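NAD_Gly3P_dh, NAD-dependent glycerol-3-phosphate dehydrogenase (Streptosporangium roseum, PDB 5OCM) probably uses NADPH to reduce imines to amines, as an imine reductase related to the beta-hydroxyacid dehydrogenases. Local coordinates at residues A[131-142]-A[152-163]. Sequence-based numbering, arbitrary orientation.
Sequences AFLLYSGPEAAY and LGAGTTYLGADH
Tyr158 reaches past the end of strand 131-136, where its OH donates to Gly137 O at 2.6 Å, nearly in line with the carbonyl. With CG anti to the backbone N (chi1 176°), the ring lies beneath the start of helix 139-149: Glu139 crosses it at about a right angle, CG off-centre over the ring. Tyr142 descends from the same helix and sets one ring face squarely on Tyr158 CB, 3.6 Å from the ring centroid; the two rings meet obliquely, planes at 39°. Replacing Tyr158 by alanine is likely to leave Gly137 O without its hydroxyl donor and open a gap beside Glu139, while Tyr142 would keep CB but lose the neighbouring ring. On the sheet face carrying Tyr135 and Tyr158, Thr156 CG2 touches both Tyr142 OH (3.4 Å) and Tyr135 CE1, while a water links Thr156 OG1 to Tyr135 OH. Gly137 CA sits over a face of His163, whose NE2 bonds Tyr114 O. Parallel ladder bonds join the strands in a beta-alpha-beta unit with helix 139-149. On the face of Leu134, that residue and neighbouring Leu159 pack against Tyr169 of helix 165-192 and Phe204 of the second subunit; strand 113-120 runs antiparallel along the far edge of 131-136.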
ATOM      1  N   ALA A 131      11.201  12.265   6.580  1.00 18.40           N
ATOM      2  CA  ALA A 131      10.229  12.084   7.633  1.00 14.43           C
ATOM      3  C   ALA A 131       9.042  12.976   7.437  1.00 15.16           C
ATOM      4  O   ALA A 131       9.233  14.161   7.160  1.00 16.65           O
ATOM      5  CB  ALA A 131      10.869  12.328   8.981  1.00 14.09           C
ATOM      6  N   PHE A 132       7.853  12.422   7.687  1.00 14.53           N
ATOM      7  CA  PHE A 132       6.585  13.138   7.517  1.00 14.77           C
ATOM      8  C   PHE A 132       5.914  13.246   8.887  1.00 13.00           C
ATOM      9  O   PHE A 132       5.784  12.244   9.571  1.00 14.88           O
ATOM     10  CB  PHE A 132       5.837  12.128   6.582  1.00 16.03           C
ATOM     11  CG  PHE A 132       4.485  12.522   6.115  1.00 15.99           C
ATOM     12  CD1 PHE A 132       4.155  13.837   5.878  1.00 17.81           C
ATOM     13  CD2 PHE A 132       3.559  11.524   5.777  1.00 17.63           C
ATOM     14  CE1 PHE A 132       2.902  14.160   5.371  1.00 18.70           C
ATOM     15  CE2 PHE A 132       2.305  11.841   5.336  1.00 18.17           C
ATOM     16  CZ  PHE A 132       1.984  13.137   5.065  1.00 18.79           C
ATOM     17  N   LEU A 133       5.527  14.457   9.298  1.00 14.36           N
ATOM     18  CA  LEU A 133       4.860  14.654  10.585  1.00 13.77           C
ATOM     19  C   LEU A 133       3.723  15.637  10.402  1.00 13.11           C
ATOM     20  O   LEU A 133       3.849  16.630   9.662  1.00 15.60           O
ATOM     21  CB  LEU A 133       5.844  15.181  11.651  1.00 13.06           C
ATOM     22  CG  LEU A 133       6.983  14.269  12.063  1.00 14.49           C
ATOM     23  CD1 LEU A 133       8.226  14.574  11.157  1.00 15.42           C
ATOM     24  CD2 LEU A 133       7.408  14.506  13.508  1.00 13.82           C
ATOM     25  N   LEU A 134       2.622  15.387  11.106  1.00 14.05           N
ATOM     26  CA  LEU A 134       1.373  16.172  10.931  1.00 14.53           C
ATOM     27  C   LEU A 134       1.067  16.868  12.249  1.00 14.42           C
ATOM     28  O   LEU A 134       1.188  16.248  13.290  1.00 14.46           O
ATOM     29  CB  LEU A 134       0.221  15.247  10.612  1.00 15.94           C
ATOM     30  CG  LEU A 134       0.452  14.271   9.489  1.00 16.06           C
ATOM     31  CD1 LEU A 134      -0.773  13.392   9.259  1.00 17.44           C
ATOM     32  CD2 LEU A 134       0.812  15.000   8.208  1.00 18.04           C
ATOM     33  N   TYR A 135       0.648  18.137  12.174  1.00 11.26           N
ATOM     34  CA  TYR A 135       0.359  18.908  13.397  1.00 11.58           C
ATOM     35  C   TYR A 135      -1.009  19.559  13.270  1.00 12.55           C
ATOM     36  O   TYR A 135      -1.397  20.018  12.177  1.00 12.65           O
ATOM     37  CB  TYR A 135       1.404  20.011  13.576  1.00 12.27           C
ATOM     38  CG  TYR A 135       2.742  19.490  13.945  1.00 13.43           C
ATOM     39  CD1 TYR A 135       3.643  19.070  12.973  1.00 12.82           C
ATOM     40  CD2 TYR A 135       3.104  19.323  15.279  1.00 15.32           C
ATOM     41  CE1 TYR A 135       4.858  18.502  13.319  1.00 14.15           C
ATOM     42  CE2 TYR A 135       4.295  18.764  15.641  1.00 14.67           C
ATOM     43  CZ  TYR A 135       5.196  18.372  14.648  1.00 15.98           C
ATOM     44  OH  TYR A 135       6.369  17.791  14.968  1.00 15.79           O
ATOM     45  N   SER A 136      -1.699  19.637  14.404  1.00 13.23           N
ATOM     46  CA  SER A 136      -2.934  20.385  14.500  1.00 13.29           C
ATOM     47  C   SER A 136      -2.951  21.202  15.729  1.00 13.48           C
ATOM     48  O   SER A 136      -2.294  20.878  16.742  1.00 14.76           O
ATOM     49  CB  SER A 136      -4.140  19.429  14.591  1.00 15.89           C
ATOM     50  OG  SER A 136      -4.091  18.509  13.563  1.00 20.91           O
ATOM     51  N   GLY A 137      -3.725  22.282  15.668  1.00 13.14           N
ATOM     52  CA  GLY A 137      -3.806  23.250  16.794  1.00 15.28           C
ATOM     53  C   GLY A 137      -3.696  24.642  16.216  1.00 15.26           C
ATOM     54  O   GLY A 137      -3.904  24.840  15.019  1.00 13.83           O
ATOM     55  N   PRO A 138      -3.390  25.623  17.057  1.00 16.67           N
ATOM     56  CA  PRO A 138      -3.382  27.031  16.541  1.00 16.95           C
ATOM     57  C   PRO A 138      -2.324  27.268  15.529  1.00 18.13           C
ATOM     58  O   PRO A 138      -1.141  26.922  15.744  1.00 18.23           O
ATOM     59  CB  PRO A 138      -3.148  27.887  17.787  1.00 17.76           C
ATOM     60  CG  PRO A 138      -3.062  26.959  18.929  1.00 19.08           C
ATOM     61  CD  PRO A 138      -3.173  25.535  18.520  1.00 18.13           C
ATOM     62  N   GLU A 139      -2.713  27.826  14.391  1.00 17.80           N
ATOM     63  CA  GLU A 139      -1.755  28.014  13.291  1.00 19.52           C
ATOM     64  C   GLU A 139      -0.597  28.893  13.698  1.00 19.39           C
ATOM     65  O   GLU A 139       0.534  28.650  13.308  1.00 18.26           O
ATOM     66  CB  GLU A 139      -2.464  28.592  12.066  1.00 22.43           C
ATOM     67  CG  GLU A 139      -1.561  28.620  10.872  1.00 25.30           C
ATOM     68  CD  GLU A 139      -2.295  28.855   9.540  1.00 33.07           C
ATOM     69  OE1 GLU A 139      -3.337  29.558   9.570  1.00 33.25           O
ATOM     70  OE2 GLU A 139      -1.789  28.384   8.475  1.00 35.02           O
ATOM     71  N   ALA A 140      -0.859  29.902  14.519  1.00 18.42           N
ATOM     72  CA  ALA A 140       0.218  30.817  14.922  1.00 20.39           C
ATOM     73  C   ALA A 140       1.275  30.106  15.729  1.00 17.70           C
ATOM     74  O   ALA A 140       2.456  30.407  15.580  1.00 17.54           O
ATOM     75  CB  ALA A 140      -0.366  31.948  15.739  1.00 21.68           C
ATOM     76  N   ALA A 141       0.880  29.157  16.591  1.00 16.62           N
ATOM     77  CA  ALA A 141       1.868  28.375  17.355  1.00 17.25           C
ATOM     78  C   ALA A 141       2.667  27.447  16.458  1.00 15.74           C
ATOM     79  O   ALA A 141       3.873  27.317  16.633  1.00 15.59           O
ATOM     80  CB  ALA A 141       1.183  27.635  18.474  1.00 18.95           C
ATOM     81  N   TYR A 142       2.012  26.830  15.476  1.00 14.39           N
ATOM     82  CA  TYR A 142       2.738  26.000  14.506  1.00 15.47           C
ATOM     83  C   TYR A 142       3.776  26.865  13.797  1.00 15.84           C
ATOM     84  O   TYR A 142       4.967  26.498  13.703  1.00 17.05           O
ATOM     85  CB  TYR A 142       1.800  25.394  13.488  1.00 16.34           C
ATOM     86  CG  TYR A 142       2.504  24.672  12.360  1.00 16.58           C
ATOM     87  CD1 TYR A 142       2.882  23.346  12.499  1.00 18.54           C
ATOM     88  CD2 TYR A 142       2.790  25.330  11.148  1.00 15.78           C
ATOM     89  CE1 TYR A 142       3.525  22.672  11.450  1.00 18.87           C
ATOM     90  CE2 TYR A 142       3.450  24.669  10.109  1.00 18.13           C
ATOM     91  CZ  TYR A 142       3.806  23.329  10.281  1.00 18.79           C
ATOM     92  OH  TYR A 142       4.458  22.640   9.289  1.00 19.33           O
ATOM     93  N   LEU A 152      12.780  17.450  13.029  1.00 15.06           N
ATOM     94  CA  LEU A 152      12.278  16.069  13.039  1.00 13.55           C
ATOM     95  C   LEU A 152      12.020  15.544  11.630  1.00 14.82           C
ATOM     96  O   LEU A 152      11.990  14.337  11.413  1.00 15.16           O
ATOM     97  CB  LEU A 152      11.033  15.956  13.861  1.00 13.91           C
ATOM     98  CG  LEU A 152      11.125  16.479  15.292  1.00 14.79           C
ATOM     99  CD1 LEU A 152       9.797  16.359  16.007  1.00 14.96           C
ATOM    100  CD2 LEU A 152      12.238  15.757  16.062  1.00 14.47           C
ATOM    101  N   GLY A 153      11.872  16.439  10.672  1.00 14.87           N
ATOM    102  CA  GLY A 153      11.587  16.057   9.288  1.00 15.61           C
ATOM    103  C   GLY A 153      11.148  17.179   8.404  1.00 16.60           C
ATOM    104  O   GLY A 153      10.345  18.027   8.808  1.00 16.96           O
ATOM    105  N   ALA A 154      11.639  17.159   7.176  1.00 18.31           N
ATOM    106  CA  ALA A 154      11.235  18.190   6.214  1.00 19.49           C
ATOM    107  C   ALA A 154       9.785  18.058   5.793  1.00 19.11           C
ATOM    108  O   ALA A 154       9.221  18.997   5.310  1.00 19.27           O
ATOM    109  CB  ALA A 154      12.132  18.185   4.960  1.00 23.14           C
ATOM    110  N   GLY A 155       9.170  16.911   6.003  1.00 16.92           N
ATOM    111  CA  GLY A 155       7.760  16.693   5.739  1.00 19.09           C
ATOM    112  C   GLY A 155       6.828  17.114   6.844  1.00 16.71           C
ATOM    113  O   GLY A 155       5.693  16.703   6.883  1.00 20.36           O
ATOM    114  N   THR A 156       7.296  17.977   7.728  1.00 15.20           N
ATOM    115  CA  THR A 156       6.477  18.614   8.734  1.00 16.20           C
ATOM    116  C   THR A 156       5.365  19.444   8.060  1.00 19.90           C
ATOM    117  O   THR A 156       5.647  20.296   7.212  1.00 19.26           O
ATOM    118  CB  THR A 156       7.384  19.462   9.628  1.00 14.77           C
ATOM    119  OG1 THR A 156       8.208  18.545  10.384  1.00 19.43           O
ATOM    120  CG2 THR A 156       6.598  20.350  10.554  1.00 16.00           C
ATOM    121  N   THR A 157       4.099  19.168   8.408  1.00 17.55           N
ATOM    122  CA  THR A 157       2.967  19.810   7.771  1.00 18.00           C
ATOM    123  C   THR A 157       1.839  20.117   8.759  1.00 16.23           C
ATOM    124  O   THR A 157       1.611  19.391   9.749  1.00 17.14           O
ATOM    125  CB  THR A 157       2.497  19.065   6.442  1.00 25.92           C
ATOM    126  OG1 THR A 157       1.159  18.615   6.494  1.00 34.42           O
ATOM    127  CG2 THR A 157       3.356  17.971   6.022  1.00 23.51           C
ATOM    128  N   TYR A 158       1.151  21.227   8.506  1.00 15.47           N
ATOM    129  CA  TYR A 158       0.056  21.698   9.370  1.00 14.77           C
ATOM    130  C   TYR A 158      -1.280  21.314   8.793  1.00 17.23           C
ATOM    131  O   TYR A 158      -1.565  21.615   7.611  1.00 16.57           O
ATOM    132  CB  TYR A 158       0.133  23.210   9.495  1.00 16.75           C
ATOM    133  CG  TYR A 158      -0.975  23.842  10.270  1.00 15.11           C
ATOM    134  CD1 TYR A 158      -1.077  23.666  11.641  1.00 16.55           C
ATOM    135  CD2 TYR A 158      -1.958  24.612   9.649  1.00 18.38           C
ATOM    136  CE1 TYR A 158      -2.093  24.249  12.386  1.00 15.37           C
ATOM    137  CE2 TYR A 158      -2.988  25.183  10.391  1.00 15.88           C
ATOM    138  CZ  TYR A 158      -3.059  24.998  11.755  1.00 16.14           C
ATOM    139  OH  TYR A 158      -4.079  25.553  12.485  1.00 14.50           O
ATOM    140  N   LEU A 159      -2.135  20.704   9.589  1.00 15.55           N
ATOM    141  CA  LEU A 159      -3.432  20.212   9.125  1.00 17.50           C
ATOM    142  C   LEU A 159      -4.523  21.189   9.357  1.00 18.82           C
ATOM    143  O   LEU A 159      -5.424  21.261   8.542  1.00 25.91           O
ATOM    144  CB  LEU A 159      -3.849  18.912   9.805  1.00 15.99           C
ATOM    145  CG  LEU A 159      -2.997  17.691   9.481  1.00 17.18           C
ATOM    146  CD1 LEU A 159      -3.450  16.534  10.324  1.00 18.26           C
ATOM    147  CD2 LEU A 159      -3.049  17.283   8.035  1.00 18.84           C
ATOM    148  N   GLY A 160      -4.539  21.893  10.457  1.00 16.64           N
ATOM    149  CA  GLY A 160      -5.689  22.766  10.773  1.00 16.49           C
ATOM    150  C   GLY A 160      -5.813  22.943  12.242  1.00 15.70           C
ATOM    151  O   GLY A 160      -5.038  22.390  13.043  1.00 14.30           O
ATOM    152  N   ALA A 161      -6.815  23.741  12.605  1.00 16.55           N
ATOM    153  CA  ALA A 161      -7.029  24.164  13.998  1.00 17.46           C
ATOM    154  C   ALA A 161      -7.579  23.135  14.974  1.00 16.43           C
ATOM    155  O   ALA A 161      -7.306  23.189  16.165  1.00 15.53           O
ATOM    156  CB  ALA A 161      -7.971  25.394  13.969  1.00 19.24           C
ATOM    157  N   ASP A 162      -8.400  22.200  14.487  1.00 17.70           N
ATOM    158  CA  ASP A 162      -8.902  21.145  15.337  1.00 15.86           C
ATOM    159  C   ASP A 162      -7.817  20.175  15.739  1.00 15.58           C
ATOM    160  O   ASP A 162      -7.327  19.401  14.913  1.00 13.27           O
ATOM    161  CB  ASP A 162     -10.077  20.395  14.624  1.00 15.78           C
ATOM    162  CG  ASP A 162     -10.470  19.078  15.302  1.00 15.24           C
ATOM    163  OD1 ASP A 162     -10.337  18.870  16.538  1.00 13.79           O
ATOM    164  OD2 ASP A 162     -10.955  18.203  14.547  1.00 17.09           O
ATOM    165  N   HIS A 163      -7.507  20.135  17.027  1.00 17.33           N
ATOM    166  CA  HIS A 163      -6.448  19.278  17.576  1.00 16.99           C
ATOM    167  C   HIS A 163      -6.645  17.811  17.256  1.00 18.19           C
ATOM    168  O   HIS A 163      -5.673  17.096  17.121  1.00 21.11           O
ATOM    169  CB  HIS A 163      -6.355  19.460  19.074  1.00 18.79           C
ATOM    170  CG  HIS A 163      -5.819  20.796  19.495  1.00 18.45           C
ATOM    171  ND1 HIS A 163      -6.636  21.869  19.771  1.00 17.19           N
ATOM    172  CD2 HIS A 163      -4.555  21.217  19.700  1.00 16.67           C
ATOM    173  CE1 HIS A 163      -5.907  22.890  20.160  1.00 17.75           C
ATOM    174  NE2 HIS A 163      -4.626  22.525  20.093  1.00 18.10           N
TER
HETATM  175  O   HOH W   1       8.213  17.920  12.938  1.00 14.92           O